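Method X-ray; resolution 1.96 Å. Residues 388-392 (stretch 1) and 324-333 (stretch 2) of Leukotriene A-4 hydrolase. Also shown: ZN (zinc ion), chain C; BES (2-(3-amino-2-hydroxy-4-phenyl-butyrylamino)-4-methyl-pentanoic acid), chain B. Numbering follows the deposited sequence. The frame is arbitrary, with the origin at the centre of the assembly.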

ATOM      1  N   VAL A 388       3.305  11.643   1.034  1.00 19.31           N
ATOM      2  CA  VAL A 388       2.974  12.586   2.116  1.00 17.52           C
ATOM      3  C   VAL A 388       2.198  11.985   3.300  1.00 19.69           C
ATOM      4  O   VAL A 388       2.591  12.168   4.449  1.00 17.86           O
ATOM      5  CB  VAL A 388       2.239  13.830   1.564  1.00 22.73           C
ATOM      6  CG1 VAL A 388       1.716  14.706   2.709  1.00 21.17           C
ATOM      7  CG2 VAL A 388       3.176  14.616   0.665  1.00 20.01           C
ATOM      8  N   PRO A 389       1.091  11.262   3.036  1.00 19.94           N
ATOM      9  CA  PRO A 389       0.379  10.737   4.213  1.00 21.78           C
ATOM     10  C   PRO A 389       1.233   9.764   5.015  1.00 24.75           C
ATOM     11  O   PRO A 389       1.117   9.704   6.246  1.00 27.34           O
ATOM     12  CB  PRO A 389      -0.845  10.013   3.613  1.00 19.55           C
ATOM     13  CG  PRO A 389      -0.563   9.896   2.125  1.00 18.00           C
ATOM     14  CD  PRO A 389       0.308  11.098   1.800  1.00 19.20           C
ATOM     15  N   TYR A 390       2.069   9.000   4.315  1.00 18.30           N
ATOM     16  CA  TYR A 390       2.952   8.037   4.958  1.00 18.17           C
ATOM     17  C   TYR A 390       3.971   8.749   5.837  1.00 16.69           C
ATOM     18  O   TYR A 390       4.052   8.509   7.039  1.00 18.60           O
ATOM     19  CB  TYR A 390       3.692   7.212   3.889  1.00 17.51           C
ATOM     20  CG  TYR A 390       2.792   6.307   3.065  1.00 19.02           C
ATOM     21  CD1 TYR A 390       2.089   6.793   1.961  1.00 23.29           C
ATOM     22  CD2 TYR A 390       2.665   4.961   3.382  1.00 22.05           C
ATOM     23  CE1 TYR A 390       1.256   5.954   1.208  1.00 31.14           C
ATOM     24  CE2 TYR A 390       1.840   4.114   2.637  1.00 25.91           C
ATOM     25  CZ  TYR A 390       1.143   4.612   1.560  1.00 32.53           C
ATOM     26  OH  TYR A 390       0.341   3.763   0.825  1.00 33.54           O
ATOM     27  N   GLU A 391       4.754   9.618   5.222  1.00 18.84           N
ATOM     28  CA  GLU A 391       5.953  10.145   5.871  1.00 22.97           C
ATOM     29  C   GLU A 391       5.734  11.447   6.619  1.00 21.89           C
ATOM     30  O   GLU A 391       6.336  11.659   7.664  1.00 19.45           O
ATOM     31  CB  GLU A 391       7.081  10.321   4.855  1.00 17.49           C
ATOM     32  CG  GLU A 391       7.571   9.007   4.222  1.00 22.93           C
ATOM     33  CD  GLU A 391       8.231   8.063   5.226  1.00 30.85           C
ATOM     34  OE1 GLU A 391       8.705   8.523   6.290  1.00 23.25           O
ATOM     35  OE2 GLU A 391       8.267   6.848   4.953  1.00 33.83           O
ATOM     36  N   LYS A 392       4.920  12.350   6.089  1.00 20.52           N
ATOM     37  CA  LYS A 392       4.573  13.513   6.892  1.00 15.85           C
ATOM     38  C   LYS A 392       3.721  13.016   8.055  1.00 16.08           C
ATOM     39  O   LYS A 392       3.824  13.514   9.181  1.00 21.14           O
ATOM     40  CB  LYS A 392       3.843  14.592   6.052  1.00 16.39           C
ATOM     41  CG  LYS A 392       3.701  15.929   6.781  1.00 27.26           C
ATOM     42  CD  LYS A 392       2.932  17.004   5.995  1.00 35.72           C
ATOM     43  CE  LYS A 392       3.827  17.823   5.072  1.00 29.50           C
ATOM     44  NZ  LYS A 392       3.188  19.137   4.632  1.00 23.91           N
TER
HETATM   45 ZN    ZN C1672      -0.118   0.787   4.128  1.00 30.57          ZN
HETATM   46  N2  BES B 901      -2.833  -0.729   0.847  1.00 46.76           N
HETATM   47  C1  BES B 901      -1.582  -0.005   0.757  1.00 45.88           C
HETATM   48  C6  BES B 901      -1.228   0.258  -0.708  1.00 46.67           C
HETATM   49  C7  BES B 901      -2.269   1.153  -1.342  1.00 48.03           C
HETATM   50  C8  BES B 901      -2.692   2.298  -0.677  1.00 45.10           C
HETATM   51  C12 BES B 901      -2.817   0.824  -2.578  1.00 51.51           C
HETATM   52  C9  BES B 901      -3.654   3.120  -1.252  1.00 44.27           C
HETATM   53  C11 BES B 901      -3.782   1.648  -3.153  1.00 49.59           C
HETATM   54  C10 BES B 901      -4.199   2.798  -2.490  1.00 44.60           C
HETATM   55  C2  BES B 901      -0.446  -0.775   1.442  1.00 44.93           C
HETATM   56  O2  BES B 901      -0.683  -1.095   2.821  1.00 32.40           O
HETATM   57  C3  BES B 901       0.782   0.065   1.331  1.00 47.59           C
HETATM   58  O3  BES B 901       0.923   1.094   1.997  1.00 38.26           O
HETATM   59  N1  BES B 901       1.615  -0.448   0.435  1.00 55.01           N
HETATM   60  C4  BES B 901       2.909   0.054   0.021  1.00 58.17           C
HETATM   61  C13 BES B 901       3.886  -0.764   0.856  1.00 51.78           C
HETATM   62  C14 BES B 901       4.875   0.101   1.627  1.00 54.64           C
HETATM   63  C15 BES B 901       5.444  -0.678   2.807  1.00 48.21           C
HETATM   64  C16 BES B 901       4.248   1.415   2.087  1.00 59.03           C
HETATM   65  C5  BES B 901       3.069  -0.321  -1.424  1.00 58.04           C
HETATM   66  O1  BES B 901       3.820   0.367  -2.151  1.00 58.99           O
HETATM   67  O4  BES B 901       2.433  -1.317  -1.852  1.00 49.54           O
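Stretch 2, residues 324-333: EGWTVYLERR

Stretch 2 packs on stretch 1 as a close helix-on-helix contact, with the backbones close at a glycine, locked by a salt bridge at one end and joined at the other to the zinc and the bound BES. Residues 324-333 are helical throughout, with backbone hydrogen bonds running from Val328 N to Glu324 O (3.0 Å) through Arg333 N to Tyr329 O (3.0 Å). The two helices run in broadly the same direction, their axes crossing at -44° and approaching to 7.2 Å. The tightest backbone register pairs Gly325 with Tyr390, CA to CA 4.5 Å. Gly325 has no side chain, and its CA comes to 3.4 Å from Pro389 O and 3.8 Å from Tyr390 O; an ideal CB here would lie only 3.1 Å from Pro389 O, a tight fit.

The CA-to-CB bond of Glu324 points toward stretch 1, and the side chain lays its aliphatic part over one face of the Tyr390 ring, CB standing 3.8 Å from the ring centroid in a CH-pi contact. Its carboxylate then turns to the metal: Glu324 OE1 binds ZN at 2.2 Å while lying 3.0 Å from Tyr390 CE2. BES ties both residues to one site, since BES O3 binds ZN at 2.4 Å and accepts a hydrogen bond from Tyr390 OH at 3.0 Å. One turn after Glu324, Val328 (chi1 t) meets the edge of the same ring, its CG2 3.7 Å from Tyr390 CD2.

A further turn along, Arg332 reaches back in an extended conformation to Glu391, whose CA-to-CB bond points away but whose side chain, with chi1 and chi2 both m, brings its carboxylate to the guanidinium edge. Two hydrogen bonds make this salt bridge bidentate: Arg332 NH1 to Glu391 OE1 at 3.0 Å and Arg332 NH2 to Glu391 OE2 at 2.8 Å.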

ATOM      1  N   GLU A 324      -2.252   5.521   6.918  1.00 20.80           N
ATOM      2  CA  GLU A 324      -0.868   5.266   6.503  1.00 17.78           C
ATOM      3  C   GLU A 324       0.203   5.874   7.418  1.00 20.17           C
ATOM      4  O   GLU A 324       1.271   5.297   7.577  1.00 21.21           O
ATOM      5  CB  GLU A 324      -0.640   5.695   5.052  1.00 19.47           C
ATOM      6  CG  GLU A 324      -1.469   4.910   4.023  1.00 27.80           C
ATOM      7  CD  GLU A 324      -1.170   3.412   4.010  1.00 36.29           C
ATOM      8  OE1 GLU A 324      -0.124   2.985   4.554  1.00 31.87           O
ATOM      9  OE2 GLU A 324      -1.979   2.652   3.439  1.00 45.91           O
ATOM     10  N   GLY A 325      -0.068   7.030   8.007  1.00 19.08           N
ATOM     11  CA  GLY A 325       0.893   7.658   8.916  1.00 19.11           C
ATOM     12  C   GLY A 325       1.063   6.859  10.193  1.00 16.55           C
ATOM     13  O   GLY A 325       2.185   6.560  10.642  1.00 16.62           O
ATOM     14  N   TRP A 326      -0.052   6.476  10.789  1.00 15.37           N
ATOM     15  CA  TRP A 326       0.021   5.569  11.930  1.00 14.69           C
ATOM     16  C   TRP A 326       0.744   4.261  11.575  1.00 20.64           C
ATOM     17  O   TRP A 326       1.647   3.818  12.310  1.00 20.92           O
ATOM     18  CB  TRP A 326      -1.398   5.273  12.450  1.00 13.89           C
ATOM     19  CG  TRP A 326      -1.815   6.217  13.526  1.00 27.35           C
ATOM     20  CD1 TRP A 326      -2.773   7.185  13.458  1.00 27.90           C
ATOM     21  CD2 TRP A 326      -1.278   6.273  14.847  1.00 27.70           C
ATOM     22  NE1 TRP A 326      -2.866   7.843  14.664  1.00 28.09           N
ATOM     23  CE2 TRP A 326      -1.959   7.299  15.533  1.00 28.41           C
ATOM     24  CE3 TRP A 326      -0.286   5.555  15.517  1.00 24.80           C
ATOM     25  CZ2 TRP A 326      -1.671   7.630  16.853  1.00 25.84           C
ATOM     26  CZ3 TRP A 326      -0.003   5.890  16.838  1.00 25.61           C
ATOM     27  CH2 TRP A 326      -0.692   6.905  17.486  1.00 23.53           C
ATOM     28  N   THR A 327       0.354   3.637  10.456  1.00 15.25           N
ATOM     29  CA  THR A 327       0.973   2.366  10.040  1.00 16.00           C
ATOM     30  C   THR A 327       2.495   2.477   9.926  1.00 13.60           C
ATOM     31  O   THR A 327       3.210   1.625  10.430  1.00 16.96           O
ATOM     32  CB  THR A 327       0.372   1.828   8.733  1.00 16.37           C
ATOM     33  OG1 THR A 327      -1.038   1.629   8.929  1.00 21.91           O
ATOM     34  CG2 THR A 327       1.045   0.499   8.298  1.00 14.06           C
ATOM     35  N   VAL A 328       2.981   3.525   9.270  1.00 18.10           N
ATOM     36  CA  VAL A 328       4.413   3.700   9.084  1.00 14.92           C
ATOM     37  C   VAL A 328       5.054   3.895  10.464  1.00 22.09           C
ATOM     38  O   VAL A 328       6.131   3.356  10.739  1.00 19.40           O
ATOM     39  CB  VAL A 328       4.744   4.899   8.121  1.00 19.02           C
ATOM     40  CG1 VAL A 328       6.263   5.158   8.066  1.00 15.90           C
ATOM     41  CG2 VAL A 328       4.227   4.626   6.688  1.00 16.58           C
ATOM     42  N   TYR A 329       4.376   4.653  11.328  1.00 15.49           N
ATOM     43  CA  TYR A 329       4.842   4.856  12.707  1.00 17.19           C
ATOM     44  C   TYR A 329       4.930   3.520  13.443  1.00 22.57           C
ATOM     45  O   TYR A 329       5.990   3.137  13.986  1.00 18.37           O
ATOM     46  CB  TYR A 329       3.964   5.879  13.478  1.00 24.16           C
ATOM     47  CG  TYR A 329       4.404   5.991  14.924  1.00 24.09           C
ATOM     48  CD1 TYR A 329       5.493   6.780  15.283  1.00 23.43           C
ATOM     49  CD2 TYR A 329       3.777   5.249  15.910  1.00 16.80           C
ATOM     50  CE1 TYR A 329       5.927   6.843  16.597  1.00 20.64           C
ATOM     51  CE2 TYR A 329       4.204   5.298  17.200  1.00 17.04           C
ATOM     52  CZ  TYR A 329       5.283   6.088  17.540  1.00 21.10           C
ATOM     53  OH  TYR A 329       5.708   6.131  18.839  1.00 26.07           O
ATOM     54  N   LEU A 330       3.830   2.782  13.438  1.00 16.21           N
ATOM     55  CA  LEU A 330       3.807   1.481  14.103  1.00 18.46           C
ATOM     56  C   LEU A 330       4.819   0.468  13.535  1.00 18.38           C
ATOM     57  O   LEU A 330       5.501  -0.201  14.287  1.00 21.10           O
ATOM     58  CB  LEU A 330       2.394   0.893  14.099  1.00 15.83           C
ATOM     59  CG  LEU A 330       1.405   1.696  14.954  1.00 27.03           C
ATOM     60  CD1 LEU A 330      -0.038   1.207  14.731  1.00 28.02           C
ATOM     61  CD2 LEU A 330       1.796   1.651  16.445  1.00 22.98           C
ATOM     62  N   GLU A 331       4.905   0.377  12.211  1.00 17.18           N
ATOM     63  CA  GLU A 331       5.871  -0.465  11.507  1.00 17.71           C
ATOM     64  C   GLU A 331       7.282  -0.201  12.027  1.00 17.79           C
ATOM     65  O   GLU A 331       8.023  -1.125  12.360  1.00 17.52           O
ATOM     66  CB  GLU A 331       5.816  -0.128  10.010  1.00 27.36           C
ATOM     67  CG  GLU A 331       6.905  -0.749   9.124  1.00 27.81           C
ATOM     68  CD  GLU A 331       6.917  -0.133   7.716  1.00 41.89           C
ATOM     69  OE1 GLU A 331       6.066   0.752   7.413  1.00 32.72           O
ATOM     70  OE2 GLU A 331       7.785  -0.538   6.909  1.00 43.22           O
ATOM     71  N   ARG A 332       7.651   1.076  12.088  1.00 17.03           N
ATOM     72  CA  ARG A 332       8.967   1.468  12.559  1.00 19.00           C
ATOM     73  C   ARG A 332       9.171   1.207  14.058  1.00 19.64           C
ATOM     74  O   ARG A 332      10.278   0.915  14.472  1.00 24.44           O
ATOM     75  CB  ARG A 332       9.324   2.884  12.131  1.00 17.74           C
ATOM     76  CG  ARG A 332       9.505   2.966  10.612  1.00 15.86           C
ATOM     77  CD  ARG A 332       9.829   4.341  10.121  1.00 20.34           C
ATOM     78  NE  ARG A 332       9.951   4.300   8.670  1.00 19.49           N
ATOM     79  CZ  ARG A 332       9.689   5.318   7.859  1.00 21.07           C
ATOM     80  NH1 ARG A 332       9.281   6.486   8.349  1.00 19.82           N
ATOM     81  NH2 ARG A 332       9.814   5.155   6.555  1.00 19.54           N
ATOM     82  N   ARG A 333       8.113   1.257  14.858  1.00 21.77           N
ATOM     83  CA  ARG A 333       8.223   0.792  16.255  1.00 18.00           C
ATOM     84  C   ARG A 333       8.526  -0.732  16.322  1.00 18.28           C
ATOM     85  O   ARG A 333       9.319  -1.196  17.152  1.00 21.84           O
ATOM     86  CB  ARG A 333       6.946   1.130  17.037  1.00 19.68           C
ATOM     87  CG  ARG A 333       6.749   2.626  17.330  1.00 21.36           C
ATOM     88  CD  ARG A 333       7.797   3.183  18.324  1.00 20.99           C
ATOM     89  NE  ARG A 333       7.816   2.389  19.554  1.00 23.40           N
ATOM     90  CZ  ARG A 333       6.962   2.560  20.559  1.00 29.40           C
ATOM     91  NH1 ARG A 333       6.031   3.508  20.506  1.00 31.89           N
ATOM     92  NH2 ARG A 333       7.039   1.780  21.619  1.00 25.42           N
TER